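Local coordinates for protein antitoxin of toxin-antitoxin system VAPB (Rickettsia felis, PDB 3ZVK) that neutralizes its cognate toxin VapC2, partially inhibiting that toxin's RNase activity, and binds DNA from the promoter of the toxin-antitoxin pair, at the interface of chains B and A. Residues are numbered along the deposited sequence; one frame, centred on the assembly and turned at random. Chains: chain A, Antitoxin of toxin-antitoxin system VAPB; chain B, Toxin of toxin-antitoxin system.

The interface of chains B and A. Residues chain B 26, 63-64, 66-67; chain A 42-46, 49.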
loop_
_atom_site.group_PDB
_atom_site.type_symbol
_atom_site.label_atom_id
_atom_site.label_comp_id
_atom_site.label_asym_id
_atom_site.label_seq_id
_atom_site.Cartn_x
_atom_site.Cartn_y
_atom_site.Cartn_z
ATOM N N GLU B 26 19.277 30.321 -14.354
ATOM C CA GLU B 26 19.898 29.627 -15.493
ATOM C C GLU B 26 21.344 29.221 -15.176
ATOM O O GLU B 26 21.761 28.145 -15.574
ATOM C CB GLU B 26 19.944 30.563 -16.697
ATOM C CG GLU B 26 19.687 29.889 -18.014
ATOM C CD GLU B 26 18.603 30.658 -18.731
ATOM O OE1 GLU B 26 18.921 31.686 -19.370
ATOM O OE2 GLU B 26 17.424 30.272 -18.605
ATOM N N ILE B 63 3.745 27.644 -14.681
ATOM C CA ILE B 63 4.888 27.937 -15.554
ATOM C C ILE B 63 6.179 28.056 -14.727
ATOM O O ILE B 63 7.221 27.506 -15.101
ATOM C CB ILE B 63 4.594 29.191 -16.407
ATOM C CG1 ILE B 63 3.578 28.838 -17.510
ATOM C CG2 ILE B 63 5.853 29.743 -17.040
ATOM C CD1 ILE B 63 2.845 29.998 -18.067
ATOM N N PHE B 64 6.087 28.737 -13.590
ATOM C CA PHE B 64 7.188 28.951 -12.660
ATOM C C PHE B 64 7.715 27.624 -12.102
ATOM O O PHE B 64 8.936 27.430 -12.039
ATOM C CB PHE B 64 6.755 29.935 -11.537
ATOM C CG PHE B 64 7.863 30.309 -10.587
ATOM C CD1 PHE B 64 8.919 31.098 -11.002
ATOM C CD2 PHE B 64 7.897 29.795 -9.305
ATOM C CE1 PHE B 64 9.996 31.359 -10.146
ATOM C CE2 PHE B 64 8.949 30.096 -8.438
ATOM C CZ PHE B 64 9.999 30.861 -8.870
ATOM N N SER B 66 7.439 24.597 -13.526
ATOM C CA SER B 66 7.914 23.706 -14.582
ATOM C C SER B 66 9.397 23.331 -14.551
ATOM O O SER B 66 9.711 22.195 -14.927
ATOM C CB SER B 66 7.485 24.192 -15.960
ATOM O OG SER B 66 8.164 25.367 -16.332
ATOM N N ARG B 67 10.319 24.239 -14.114
ATOM C CA ARG B 67 11.756 23.897 -14.083
ATOM C C ARG B 67 12.325 23.744 -12.654
ATOM O O ARG B 67 13.531 23.581 -12.485
ATOM C CB ARG B 67 12.584 24.812 -14.987
ATOM C CG ARG B 67 12.043 24.878 -16.405
ATOM C CD ARG B 67 12.970 25.543 -17.413
ATOM N NE ARG B 67 14.230 24.815 -17.626
ATOM C CZ ARG B 67 14.344 23.693 -18.327
ATOM N NH1 ARG B 67 13.280 23.144 -18.888
ATOM N NH2 ARG B 67 15.521 23.105 -18.459
ATOM N N LEU A 42 6.146 22.877 -22.151
ATOM C CA LEU A 42 7.348 22.977 -21.334
ATOM C C LEU A 42 8.320 24.069 -21.817
ATOM O O LEU A 42 8.949 23.896 -22.862
ATOM C CB LEU A 42 8.037 21.588 -21.253
ATOM C CG LEU A 42 9.403 21.483 -20.545
ATOM C CD1 LEU A 42 9.346 21.936 -19.058
ATOM C CD2 LEU A 42 9.913 20.093 -20.625
ATOM N N PRO A 43 8.477 25.198 -21.070
ATOM C CA PRO A 43 9.466 26.223 -21.498
ATOM C C PRO A 43 10.857 25.618 -21.451
ATOM O O PRO A 43 11.166 24.915 -20.490
ATOM C CB PRO A 43 9.316 27.357 -20.465
ATOM C CG PRO A 43 8.041 27.058 -19.691
ATOM C CD PRO A 43 7.793 25.579 -19.809
ATOM N N ASN A 44 11.677 25.843 -22.508
ATOM C CA ASN A 44 13.020 25.273 -22.626
ATOM C C ASN A 44 14.000 25.742 -21.539
ATOM O O ASN A 44 14.988 25.044 -21.286
ATOM C CB ASN A 44 13.634 25.538 -24.043
ATOM C CG ASN A 44 12.769 25.224 -25.259
ATOM O OD1 ASN A 44 12.839 25.912 -26.282
ATOM N ND2 ASN A 44 11.953 24.171 -25.214
ATOM N N SER A 45 13.773 26.931 -20.944
ATOM C CA SER A 45 14.721 27.516 -19.986
ATOM C C SER A 45 14.071 28.530 -19.103
ATOM O O SER A 45 12.941 28.922 -19.365
ATOM C CB SER A 45 15.871 28.199 -20.726
ATOM O OG SER A 45 15.383 29.285 -21.500
ATOM N N TRP A 46 14.826 29.031 -18.101
ATOM C CA TRP A 46 14.353 30.017 -17.122
ATOM C C TRP A 46 13.966 31.356 -17.746
ATOM O O TRP A 46 13.031 32.000 -17.263
ATOM C CB TRP A 46 15.309 30.160 -15.928
ATOM C CG TRP A 46 15.105 29.106 -14.884
ATOM C CD1 TRP A 46 15.950 28.080 -14.566
ATOM C CD2 TRP A 46 13.967 28.979 -14.014
ATOM N NE1 TRP A 46 15.425 27.338 -13.527
ATOM C CE2 TRP A 46 14.188 27.852 -13.195
ATOM C CE3 TRP A 46 12.787 29.727 -13.833
ATOM C CZ2 TRP A 46 13.270 27.451 -12.217
ATOM C CZ3 TRP A 46 11.885 29.335 -12.852
ATOM C CH2 TRP A 46 12.143 28.226 -12.038
ATOM N N VAL A 49 10.586 30.775 -19.215
ATOM C CA VAL A 49 9.682 30.725 -18.062
ATOM C C VAL A 49 9.270 32.155 -17.676
ATOM O O VAL A 49 8.070 32.421 -17.531
ATOM C CB VAL A 49 10.322 29.964 -16.865
ATOM C CG1 VAL A 49 9.608 30.263 -15.541
ATOM C CG2 VAL A 49 10.384 28.459 -17.126
HETATM O O HOH W 1 16.026 24.409 -13.113
#
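B:Arg67 and A:Trp46 meet in a heteromeric toxin-antitoxin interface, where the segment leading into antitoxin helix 46-57, and its first turn, pack against toxin helix 19-29, the end of helix 54-65 and the loop that follows it, and join VapC2 to VapB2 within the heterodimer. B:Arg67 hides 119 Å² of its surface here. Its CB lies over one face of the A:Trp46 indole, offset toward the rim. Beyond CB the chain bends at chi3 (64°), and the guanidinium lies flat against the antitoxin backbone: the carbonyl O of A:Asn44 sits over its centre, 3.3 Å from CZ. This places the probably positive group next to a carbonyl dipole. NH1 adds a weak hydrogen bond to A:Pro43 O (3.2 Å, 127° at H).

The indole is also contacted at its NE1 and its benzo end. NE1 reaches a water that also contacts the backbone O of B:Arg67, while CH2 lies 3.3 Å from the backbone O of B:Phe64, whose ring atom CE1 is 3.9 Å from A:Trp46 CZ3. B:Glu26 OE2 comes within 2.9 Å of A:Trp46 N, but the N-H is directed elsewhere, so no hydrogen bond forms; at most the carboxylate may act electrostatically on the helix start.

A:Val49 turns CG1 toward B:Ile63 and B:Phe64, and its CG2 lies 3.9 Å from B:Arg67 CD. B:Ser66 OG rests 3.5 Å from A:Pro43 CD and donates a hydrogen bond to B:Ile63 O at 2.6 Å, with OG tilted 20° from the carbonyl plane.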